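Local coordinates for protein vacuolar aminopeptidase 1 (Saccharomyces cerevisiae, PDB 5JGF) that removes amino acids, preferably neutral or hydrophobic ones, from the N-termini of peptides using zinc, and travels to the vacuole as the main Cvt-pathway cargo, at residues 10-15 against 254-259; 17-22 against 262-267; 27-32 against 90-95; 432-435 against 441-444. All blocks are in the same frame, centred on the assembly; numbering follows the deposited sequence.

Contact 1: 10-15 against 254-259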
# COMPACT_ATOMS: atom_id res chain seq x y z
N ASP D 10 -22.76 -51.76 -17.81
CA ASP D 10 -22.37 -51.95 -19.20
C ASP D 10 -22.35 -50.64 -19.97
O ASP D 10 -21.40 -50.35 -20.70
CB ASP D 10 -23.32 -52.94 -19.89
CG ASP D 10 -23.17 -54.36 -19.38
OD1 ASP D 10 -22.12 -54.67 -18.76
OD2 ASP D 10 -24.09 -55.18 -19.59
N ILE D 11 -23.38 -49.82 -19.81
CA ILE D 11 -23.42 -48.56 -20.53
C ILE D 11 -22.32 -47.62 -20.01
O ILE D 11 -21.76 -46.83 -20.77
CB ILE D 11 -24.81 -47.87 -20.42
CG1 ILE D 11 -24.91 -46.74 -21.44
CG2 ILE D 11 -25.03 -47.34 -19.02
CD1 ILE D 11 -24.73 -47.21 -22.88
N ALA D 12 -22.00 -47.72 -18.72
CA ALA D 12 -20.94 -46.90 -18.14
C ALA D 12 -19.62 -47.26 -18.82
O ALA D 12 -18.82 -46.39 -19.16
CB ALA D 12 -20.83 -47.14 -16.64
N GLN D 13 -19.39 -48.56 -19.03
CA GLN D 13 -18.18 -49.03 -19.68
C GLN D 13 -18.15 -48.61 -21.15
O GLN D 13 -17.10 -48.25 -21.68
CB GLN D 13 -18.05 -50.55 -19.59
CG GLN D 13 -17.61 -51.07 -18.23
CD GLN D 13 -16.30 -50.45 -17.77
OE1 GLN D 13 -15.33 -50.37 -18.53
NE2 GLN D 13 -16.25 -50.03 -16.51
N GLU D 14 -19.30 -48.67 -21.81
CA GLU D 14 -19.38 -48.28 -23.21
C GLU D 14 -19.00 -46.81 -23.32
O GLU D 14 -18.31 -46.40 -24.26
CB GLU D 14 -20.79 -48.48 -23.77
CG GLU D 14 -21.17 -49.92 -24.05
CD GLU D 14 -20.23 -50.59 -25.04
OE1 GLU D 14 -19.85 -49.95 -26.04
OE2 GLU D 14 -19.88 -51.77 -24.82
N PHE D 15 -19.46 -46.00 -22.37
CA PHE D 15 -19.15 -44.58 -22.37
C PHE D 15 -17.65 -44.36 -22.21
O PHE D 15 -17.05 -43.56 -22.92
CB PHE D 15 -19.90 -43.86 -21.24
CG PHE D 15 -19.56 -42.39 -21.13
CD1 PHE D 15 -19.90 -41.51 -22.16
CD2 PHE D 15 -18.87 -41.90 -20.03
CE1 PHE D 15 -19.55 -40.15 -22.08
CE2 PHE D 15 -18.52 -40.55 -19.94
CZ PHE D 15 -18.86 -39.67 -20.97
N HIS D 254 -18.97 -46.06 -6.90
CA HIS D 254 -20.05 -45.09 -7.09
C HIS D 254 -19.71 -44.03 -8.14
O HIS D 254 -20.60 -43.29 -8.58
CB HIS D 254 -20.34 -44.35 -5.79
CG HIS D 254 -20.85 -45.23 -4.69
ND1 HIS D 254 -20.36 -45.16 -3.40
CD2 HIS D 254 -21.81 -46.17 -4.68
CE1 HIS D 254 -21.00 -46.03 -2.64
NE2 HIS D 254 -21.89 -46.66 -3.39
N PHE D 255 -18.44 -43.95 -8.53
CA PHE D 255 -18.00 -42.94 -9.48
C PHE D 255 -17.41 -43.43 -10.79
O PHE D 255 -17.01 -44.58 -10.93
CB PHE D 255 -16.94 -42.05 -8.81
CG PHE D 255 -17.42 -41.36 -7.57
CD1 PHE D 255 -18.37 -40.35 -7.64
CD2 PHE D 255 -16.93 -41.74 -6.32
CE1 PHE D 255 -18.81 -39.71 -6.48
CE2 PHE D 255 -17.37 -41.11 -5.16
CZ PHE D 255 -18.31 -40.10 -5.24
N LEU D 256 -17.34 -42.50 -11.74
CA LEU D 256 -16.76 -42.74 -13.05
C LEU D 256 -15.83 -41.55 -13.27
O LEU D 256 -16.27 -40.40 -13.24
CB LEU D 256 -17.85 -42.77 -14.14
CG LEU D 256 -17.42 -43.09 -15.58
CD1 LEU D 256 -18.62 -43.56 -16.38
CD2 LEU D 256 -16.80 -41.86 -16.23
N PHE D 257 -14.54 -41.83 -13.44
CA PHE D 257 -13.54 -40.79 -13.66
C PHE D 257 -13.15 -40.86 -15.13
O PHE D 257 -12.81 -41.92 -15.64
CB PHE D 257 -12.29 -41.04 -12.80
CG PHE D 257 -12.57 -41.25 -11.33
CD1 PHE D 257 -13.60 -40.57 -10.69
CD2 PHE D 257 -11.76 -42.10 -10.58
CE1 PHE D 257 -13.82 -40.73 -9.32
CE2 PHE D 257 -11.97 -42.27 -9.21
CZ PHE D 257 -13.00 -41.58 -8.58
N ALA D 258 -13.18 -39.72 -15.80
CA ALA D 258 -12.82 -39.71 -17.22
C ALA D 258 -12.64 -38.29 -17.72
O ALA D 258 -13.17 -37.34 -17.15
CB ALA D 258 -13.92 -40.40 -18.04
N PRO D 259 -11.87 -38.14 -18.80
CA PRO D 259 -11.64 -36.81 -19.37
C PRO D 259 -12.74 -36.41 -20.33
O PRO D 259 -13.51 -37.26 -20.81
CB PRO D 259 -10.31 -36.98 -20.09
CG PRO D 259 -10.45 -38.38 -20.65
CD PRO D 259 -11.01 -39.15 -19.46
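Helix 7-21 lies over strand 255-258, bringing the CA atoms of Ala12 and Leu256 to 7.8 Å and those of Phe15 and Ala258 to 9.5 Å, so the two backbones are separated by a layer of side chains. Leu256 supplies the strand's main share of that layer, and Phe15 and Ala12 the helix's. The CD1 methyl of Leu256 reaches between two residues that share a face of the helix: it lies 4.0 Å from Phe15 CD2 and 4.2 Å from Ala12 CB. Phe15 offers the rim of its ring, since Leu256 CD1 sits at the edge close to the ring plane. The torsion of Leu256 (chi1 -177°, CG anti to the backbone N) extends the branch from the strand toward the helix. Alanine suits position 12 because its small side chain lets the methyl come close to the helix backbone, where Leu256 CD1 is 4.0 Å from Ala12 O. The strand is the middle one of a three-stranded antiparallel sheet, bonded to 247-249 and 442-445, and it begins with a classic beta bulge in which His254 and Phe255 both face Gly249. Leu256 also touches Ile248 of the neighbouring strand, while Phe15 meets Phe268 edge to face and packs on Leu261 and Leu265 of helix 261-278. Phe255 and Phe257 pack instead against Gly189 and Asp131 of the second subunit.

Contact 2: 17-22 against 262-267; sequences DFIYKN and DDRLCS. With ZN (zinc ion), chain K; ZN (zinc ion), chain L.
Two apolar groups of helix 7-21 close on the start of the Arg264 side chain: Ile19 CD1 lies 3.8 Å from Arg264 CB, and Phe18 turns the edge of its ring to the backbone, with CE2 3.9 Å from Arg264 O. Arginine fits here because its aliphatic root can pack in the apolar layer while its extended chain carries the charged end past it. That end meets the first helix through a bridging water, which accepts from Arg264 NH1 at 2.8 Å and donates to Ile19 O and Asn22 O. The water thus joins a carbonyl of the helix's last turn, which also accepts from Arg260 NH1, to that of the residue just beyond it. Asn22, the first residue to leave helical geometry, turns its amide back so that ND2 donates to Phe18 O at 2.9 Å, in the carbonyl plane and on a lone pair. Further out, Arg264 NE is held by Val92 O and NH1 also by Pro23 O, fixing the rotation of the guanidinium. On the metal side Asp262 bridges the two zinc ions, OD1 to one and OD2 to the other, at 2.0 Å each; His91 and Asp344 are further protein ligands of the first, Glu299 and His438 of the second. A cis peptide joins Asp262 to Asp263, whose carboxylate takes the backbone N-H groups of His91 and Val345. The buried charge of Arg264 is probably stabilised in part by the carbonyl dipoles of Val92 and Pro23 and by the water.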
# COMPACT_ATOMS: atom_id res chain seq x y z
N ASP D 17 -15.23 -46.36 -22.97
CA ASP D 17 -14.57 -46.76 -24.21
C ASP D 17 -14.76 -45.69 -25.29
O ASP D 17 -13.83 -45.38 -26.04
CB ASP D 17 -15.11 -48.10 -24.71
CG ASP D 17 -14.78 -49.24 -23.78
OD1 ASP D 17 -13.81 -49.12 -23.00
OD2 ASP D 17 -15.48 -50.28 -23.82
N PHE D 18 -15.96 -45.13 -25.36
CA PHE D 18 -16.29 -44.08 -26.33
C PHE D 18 -15.36 -42.88 -26.14
O PHE D 18 -14.77 -42.38 -27.10
CB PHE D 18 -17.76 -43.67 -26.14
CG PHE D 18 -18.08 -42.27 -26.62
CD1 PHE D 18 -18.07 -41.96 -27.98
CD2 PHE D 18 -18.44 -41.28 -25.71
CE1 PHE D 18 -18.41 -40.68 -28.42
CE2 PHE D 18 -18.78 -40.00 -26.14
CZ PHE D 18 -18.77 -39.70 -27.50
N ILE D 19 -15.22 -42.43 -24.90
CA ILE D 19 -14.36 -41.29 -24.60
C ILE D 19 -12.90 -41.59 -24.96
O ILE D 19 -12.22 -40.75 -25.55
CB ILE D 19 -14.45 -40.92 -23.09
CG1 ILE D 19 -15.82 -40.32 -22.79
CG2 ILE D 19 -13.31 -39.97 -22.71
CD1 ILE D 19 -16.08 -38.97 -23.45
N TYR D 20 -12.45 -42.78 -24.60
CA TYR D 20 -11.07 -43.21 -24.85
C TYR D 20 -10.74 -43.40 -26.33
O TYR D 20 -9.66 -43.03 -26.79
CB TYR D 20 -10.80 -44.51 -24.09
CG TYR D 20 -9.38 -45.02 -24.17
CD1 TYR D 20 -8.32 -44.28 -23.63
CD2 TYR D 20 -9.09 -46.25 -24.75
CE1 TYR D 20 -7.02 -44.76 -23.66
CE2 TYR D 20 -7.79 -46.74 -24.79
CZ TYR D 20 -6.76 -46.00 -24.25
OH TYR D 20 -5.47 -46.48 -24.27
N LYS D 21 -11.67 -43.97 -27.08
CA LYS D 21 -11.43 -44.23 -28.50
C LYS D 21 -11.72 -43.07 -29.44
O LYS D 21 -11.38 -43.13 -30.62
CB LYS D 21 -12.23 -45.46 -28.94
CG LYS D 21 -11.76 -46.75 -28.29
CD LYS D 21 -12.67 -47.92 -28.65
CE LYS D 21 -12.17 -49.22 -28.03
NZ LYS D 21 -13.10 -50.35 -28.31
N ASN D 22 -12.34 -42.01 -28.93
CA ASN D 22 -12.69 -40.85 -29.76
C ASN D 22 -12.32 -39.57 -29.01
O ASN D 22 -13.18 -38.82 -28.57
CB ASN D 22 -14.18 -40.89 -30.06
CG ASN D 22 -14.60 -42.20 -30.71
OD1 ASN D 22 -14.41 -42.38 -31.91
ND2 ASN D 22 -15.13 -43.12 -29.92
N ASP D 262 -17.56 -32.86 -20.21
CA ASP D 262 -18.32 -31.70 -20.67
C ASP D 262 -17.99 -31.50 -22.16
O ASP D 262 -16.86 -31.14 -22.48
CB ASP D 262 -17.85 -30.48 -19.87
CG ASP D 262 -18.53 -29.18 -20.28
OD1 ASP D 262 -19.44 -29.20 -21.13
OD2 ASP D 262 -18.17 -28.12 -19.72
N ASP D 263 -18.92 -31.75 -23.08
CA ASP D 263 -20.29 -32.21 -22.82
C ASP D 263 -20.56 -33.54 -23.56
O ASP D 263 -21.68 -33.82 -23.98
CB ASP D 263 -21.26 -31.10 -23.30
CG ASP D 263 -22.73 -31.40 -23.01
OD1 ASP D 263 -23.04 -32.04 -21.99
OD2 ASP D 263 -23.60 -30.98 -23.81
N ARG D 264 -19.53 -34.37 -23.71
CA ARG D 264 -19.70 -35.64 -24.40
C ARG D 264 -20.50 -36.61 -23.55
O ARG D 264 -21.03 -37.62 -24.04
CB ARG D 264 -18.32 -36.20 -24.77
CG ARG D 264 -17.67 -35.37 -25.87
CD ARG D 264 -16.17 -35.56 -26.05
NE ARG D 264 -15.70 -34.57 -27.02
CZ ARG D 264 -14.45 -34.46 -27.45
NH1 ARG D 264 -13.51 -35.29 -27.00
NH2 ARG D 264 -14.12 -33.51 -28.32
N LEU D 265 -20.62 -36.30 -22.26
CA LEU D 265 -21.41 -37.14 -21.35
C LEU D 265 -22.89 -37.04 -21.77
O LEU D 265 -23.56 -38.06 -21.96
CB LEU D 265 -21.23 -36.65 -19.90
CG LEU D 265 -22.06 -37.30 -18.78
CD1 LEU D 265 -21.92 -38.82 -18.82
CD2 LEU D 265 -21.59 -36.75 -17.44
N CYS D 266 -23.38 -35.81 -21.91
CA CYS D 266 -24.77 -35.61 -22.34
C CYS D 266 -24.95 -35.98 -23.81
O CYS D 266 -25.98 -36.52 -24.20
CB CYS D 266 -25.20 -34.15 -22.15
SG CYS D 266 -25.58 -33.71 -20.45
N SER D 267 -23.94 -35.68 -24.63
CA SER D 267 -24.02 -35.99 -26.05
C SER D 267 -24.19 -37.49 -26.26
O SER D 267 -25.05 -37.93 -27.02
CB SER D 267 -22.77 -35.50 -26.78
OG SER D 267 -22.75 -34.09 -26.83
ZN ZN K . -20.73 -27.75 -21.54
ZN ZN L . -17.78 -26.39 -20.67
O HOH W 1 -13.39 -37.95 -26.01
O HOH W 2 -21.17 -27.39 -19.19
O HOH W 3 -19.64 -26.02 -21.57

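Contact 3: 27-32 against 90-95; sequences HVVSFF and SHVDAL. With ZN (zinc ion), chain K.
Phe32 turns the edge of its ring to Val92, whose CG1 lies near the ring plane, 4.5 Å from CE2; the ring also meets that of Phe18 at an inclination of about 45°. The second flat group, the imidazole of His91, has Asp93 O at its edge and in its plane, accepting from ND1 at 3.0 Å with an N-H...O angle of 137°; Asp93 OD2 takes a weaker share of the same proton. With ND1 acting as donor, NE2 is left to bind the zinc ion at 2.1 Å. Histidine suits this place because its two nitrogens do both jobs at once, and the bond to Asp93 O, together with the metal bond, holds the ring's rotation. Asp93 is a second-shell residue in turn tied to the backbone N-H groups of Glu298 and Glu299.

Immediately beside the ligand, Val92 carries the contact. Its CG1 lies 3.8 Å from Val28 CG1, which stands anti to its backbone N (chi1 172°), the two valines lying alongside but running opposite ways; Val92 CG2 reaches Val29 CG2 at 4.3 Å. Branched valines, compact and broad at CB, pack helix 25-38 against the loop that follows strand 86-91, a central parallel strand of the mixed sheet, where metal ligands commonly gather in this peptidase clan. Leu294 of the adjoining strand 289-295 touches both Phe32 and Val92, while Met271 of helix 261-278 packs on Phe32.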
# COMPACT_ATOMS: atom_id res chain seq x y z
N HIS D 27 -13.40 -37.28 -34.05
CA HIS D 27 -13.63 -38.70 -33.77
C HIS D 27 -15.02 -38.92 -33.21
O HIS D 27 -15.70 -39.89 -33.57
CB HIS D 27 -12.61 -39.25 -32.75
CG HIS D 27 -11.21 -39.31 -33.26
ND1 HIS D 27 -10.31 -38.28 -33.10
CD2 HIS D 27 -10.55 -40.28 -33.94
CE1 HIS D 27 -9.16 -38.61 -33.66
NE2 HIS D 27 -9.27 -39.82 -34.17
N VAL D 28 -15.45 -38.04 -32.31
CA VAL D 28 -16.77 -38.14 -31.69
C VAL D 28 -17.89 -38.11 -32.72
O VAL D 28 -18.81 -38.93 -32.68
CB VAL D 28 -16.99 -37.02 -30.66
CG1 VAL D 28 -18.43 -37.02 -30.16
CG2 VAL D 28 -16.04 -37.21 -29.48
N VAL D 29 -17.82 -37.16 -33.64
CA VAL D 29 -18.82 -37.05 -34.69
C VAL D 29 -18.78 -38.28 -35.59
O VAL D 29 -19.82 -38.83 -35.94
CB VAL D 29 -18.59 -35.77 -35.53
CG1 VAL D 29 -19.47 -35.80 -36.78
CG2 VAL D 29 -18.90 -34.53 -34.70
N SER D 30 -17.57 -38.73 -35.92
CA SER D 30 -17.38 -39.91 -36.77
C SER D 30 -17.97 -41.12 -36.08
O SER D 30 -18.57 -41.96 -36.72
CB SER D 30 -15.89 -40.13 -37.02
OG SER D 30 -15.68 -41.17 -37.96
N PHE D 31 -17.78 -41.20 -34.77
CA PHE D 31 -18.31 -42.31 -33.97
C PHE D 31 -19.83 -42.37 -34.06
O PHE D 31 -20.41 -43.44 -34.26
CB PHE D 31 -17.92 -42.13 -32.50
CG PHE D 31 -18.62 -43.08 -31.56
CD1 PHE D 31 -18.11 -44.36 -31.32
CD2 PHE D 31 -19.79 -42.69 -30.91
CE1 PHE D 31 -18.77 -45.23 -30.44
CE2 PHE D 31 -20.45 -43.56 -30.04
CZ PHE D 31 -19.94 -44.83 -29.80
N PHE D 32 -20.48 -41.23 -33.87
CA PHE D 32 -21.94 -41.18 -33.93
C PHE D 32 -22.48 -41.42 -35.33
O PHE D 32 -23.55 -42.00 -35.49
CB PHE D 32 -22.45 -39.84 -33.39
CG PHE D 32 -22.30 -39.68 -31.90
CD1 PHE D 32 -22.74 -40.68 -31.04
CD2 PHE D 32 -21.72 -38.54 -31.36
CE1 PHE D 32 -22.61 -40.55 -29.65
CE2 PHE D 32 -21.58 -38.39 -29.98
CZ PHE D 32 -22.02 -39.40 -29.12
N SER D 90 -26.82 -30.64 -27.69
CA SER D 90 -25.65 -30.75 -26.82
C SER D 90 -24.41 -30.36 -27.61
O SER D 90 -24.47 -30.19 -28.83
CB SER D 90 -25.50 -32.19 -26.32
OG SER D 90 -26.63 -32.60 -25.57
N HIS D 91 -23.28 -30.20 -26.92
CA HIS D 91 -22.07 -29.86 -27.64
C HIS D 91 -21.03 -30.96 -27.54
O HIS D 91 -20.89 -31.62 -26.50
CB HIS D 91 -21.51 -28.49 -27.18
CG HIS D 91 -20.97 -28.45 -25.78
ND1 HIS D 91 -19.65 -28.70 -25.50
CD2 HIS D 91 -21.55 -28.09 -24.61
CE1 HIS D 91 -19.43 -28.50 -24.21
NE2 HIS D 91 -20.57 -28.13 -23.65
N VAL D 92 -20.33 -31.19 -28.64
CA VAL D 92 -19.32 -32.24 -28.69
C VAL D 92 -17.89 -31.75 -28.59
O VAL D 92 -16.96 -32.55 -28.55
CB VAL D 92 -19.47 -33.10 -29.96
CG1 VAL D 92 -20.67 -34.03 -29.82
CG2 VAL D 92 -19.63 -32.21 -31.18
N ASP D 93 -17.69 -30.43 -28.56
CA ASP D 93 -16.34 -29.92 -28.41
C ASP D 93 -16.05 -29.95 -26.91
O ASP D 93 -16.97 -29.86 -26.10
CB ASP D 93 -16.21 -28.48 -28.94
CG ASP D 93 -17.09 -27.49 -28.20
OD1 ASP D 93 -16.57 -26.41 -27.80
OD2 ASP D 93 -18.29 -27.76 -28.02
N ALA D 94 -14.79 -30.12 -26.55
CA ALA D 94 -14.39 -30.13 -25.15
C ALA D 94 -13.09 -29.36 -25.02
O ALA D 94 -12.35 -29.21 -25.99
CB ALA D 94 -14.19 -31.56 -24.67
N LEU D 95 -12.81 -28.85 -23.82
CA LEU D 95 -11.58 -28.11 -23.61
C LEU D 95 -10.42 -28.98 -24.07
O LEU D 95 -10.37 -30.18 -23.78
CB LEU D 95 -11.40 -27.76 -22.13
CG LEU D 95 -11.76 -26.31 -21.76
CD1 LEU D 95 -13.23 -26.05 -22.08
CD2 LEU D 95 -11.49 -26.08 -20.27
ZN ZN K . -20.73 -27.75 -21.54
O HOH W 2 -21.17 -27.39 -19.19
O HOH W 3 -19.64 -26.02 -21.57

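Contact 4: 432-435 against 441-444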
# COMPACT_ATOMS: atom_id res chain seq x y z
N ILE D 432 -26.56 -33.93 -17.14
CA ILE D 432 -26.04 -34.87 -16.17
C ILE D 432 -24.98 -34.08 -15.42
O ILE D 432 -24.08 -33.50 -16.03
CB ILE D 432 -25.40 -36.09 -16.87
CG1 ILE D 432 -26.46 -36.80 -17.73
CG2 ILE D 432 -24.81 -37.04 -15.84
CD1 ILE D 432 -25.92 -37.92 -18.60
N ALA D 433 -25.10 -34.04 -14.09
CA ALA D 433 -24.15 -33.29 -13.27
C ALA D 433 -22.82 -34.01 -13.13
O ALA D 433 -22.76 -35.24 -13.14
CB ALA D 433 -24.75 -33.03 -11.90
N GLN D 434 -21.75 -33.23 -13.00
CA GLN D 434 -20.42 -33.79 -12.84
C GLN D 434 -19.58 -32.94 -11.90
O GLN D 434 -19.90 -31.78 -11.63
CB GLN D 434 -19.69 -33.88 -14.18
CG GLN D 434 -19.47 -32.53 -14.85
CD GLN D 434 -18.39 -32.58 -15.91
OE1 GLN D 434 -17.19 -32.59 -15.59
NE2 GLN D 434 -18.79 -32.62 -17.17
N LEU D 435 -18.51 -33.53 -11.39
CA LEU D 435 -17.59 -32.83 -10.51
C LEU D 435 -16.45 -32.35 -11.40
O LEU D 435 -16.23 -32.90 -12.48
CB LEU D 435 -17.00 -33.78 -9.47
CG LEU D 435 -17.84 -34.18 -8.25
CD1 LEU D 435 -17.14 -35.31 -7.51
CD2 LEU D 435 -18.02 -32.97 -7.35
N ARG D 441 -9.41 -34.15 -16.19
CA ARG D 441 -10.02 -35.44 -15.83
C ARG D 441 -11.10 -35.19 -14.78
O ARG D 441 -10.81 -34.86 -13.63
CB ARG D 441 -8.96 -36.41 -15.29
CG ARG D 441 -9.45 -37.86 -15.15
CD ARG D 441 -8.29 -38.77 -14.75
NE ARG D 441 -8.65 -40.18 -14.56
CZ ARG D 441 -8.88 -41.05 -15.54
NH1 ARG D 441 -9.20 -42.30 -15.25
NH2 ARG D 441 -8.80 -40.67 -16.81
N ALA D 442 -12.35 -35.34 -15.21
CA ALA D 442 -13.50 -35.09 -14.34
C ALA D 442 -14.13 -36.34 -13.74
O ALA D 442 -13.59 -37.44 -13.86
CB ALA D 442 -14.55 -34.29 -15.12
N ALA D 443 -15.28 -36.16 -13.09
CA ALA D 443 -15.96 -37.28 -12.47
C ALA D 443 -17.47 -37.09 -12.37
O ALA D 443 -17.97 -35.98 -12.24
CB ALA D 443 -15.40 -37.51 -11.07
N THR D 444 -18.19 -38.21 -12.44
CA THR D 444 -19.64 -38.19 -12.31
C THR D 444 -20.02 -39.52 -11.65
O THR D 444 -19.14 -40.30 -11.29
CB THR D 444 -20.33 -38.04 -13.70
OG1 THR D 444 -21.75 -37.90 -13.52
CG2 THR D 444 -20.05 -39.24 -14.59
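Leu435 N donates to Ala443 O at 2.6 Å, in a nearly straight bond with an N-H...O angle of 170° that approaches almost head-on to the carbonyl. The return bond, Ala443 N to Leu435 O, is weak at 3.4 Å. A third link uses a side chain: Thr444 OG1 donates to Ala433 O at 2.9 Å, the hydroxyl being anti to its backbone N (chi1 -174°) and pointing to the opposite segment. Threonine thus adds a bond where no further backbone pair forms. Together the backbone bonds make Leu435 and Ala443 an antiparallel hydrogen-bonded pair, a single bridge, since the two segments splay apart with their directions 129° from each other. The bridge joins the end of strand 426-434, part of the large mixed sheet, to strand 442-445, an outer strand of the small antiparallel sheet. The connection between them carries His438, a ligand of the second zinc ion. Around the bonds the packing is close and mostly small: Ala442 CB lies 3.4 Å from Leu435 O, and Leu435 CB and Ala443 CB meet at 4.4 Å. Alanine lets the segments come this near. Gln434 brings its CB to 3.3 Å from Ala443 O, while Ile432 CG2 covers Thr444 OG1 at 3.9 Å. Beyond the pair, Gln434 and Ala442 both rest on Leu261 of helix 261-278. The second subunit also reaches this place, its Tyr111 packing on Leu435, its Arg162 on Ala443, and its Asp131 in a salt bridge with Arg441.

How the contacts relate
All four contacts are buried, but they differ in depth: the centres of contacts 3 and 2 lie about 4 and 7 Å from the chain's centre, those of contacts 4 and 1 about 14 and 16 Å, beside the second subunit. Contacts 1 and 2 share helix 7-21, which packs first on the small sheet and then on the helix carrying the bridging aspartate. Contacts 1 and 4 meet in that sheet, strands 255-258 and 442-445 being neighbours, while contacts 2 and 3 share a zinc ion and two waters. Chemistry follows position: near the metals polar ligands and a buried charge accompany the packing, contact 1 is purely apolar, and contact 4 relies on backbone bonds with one threonine hydroxyl.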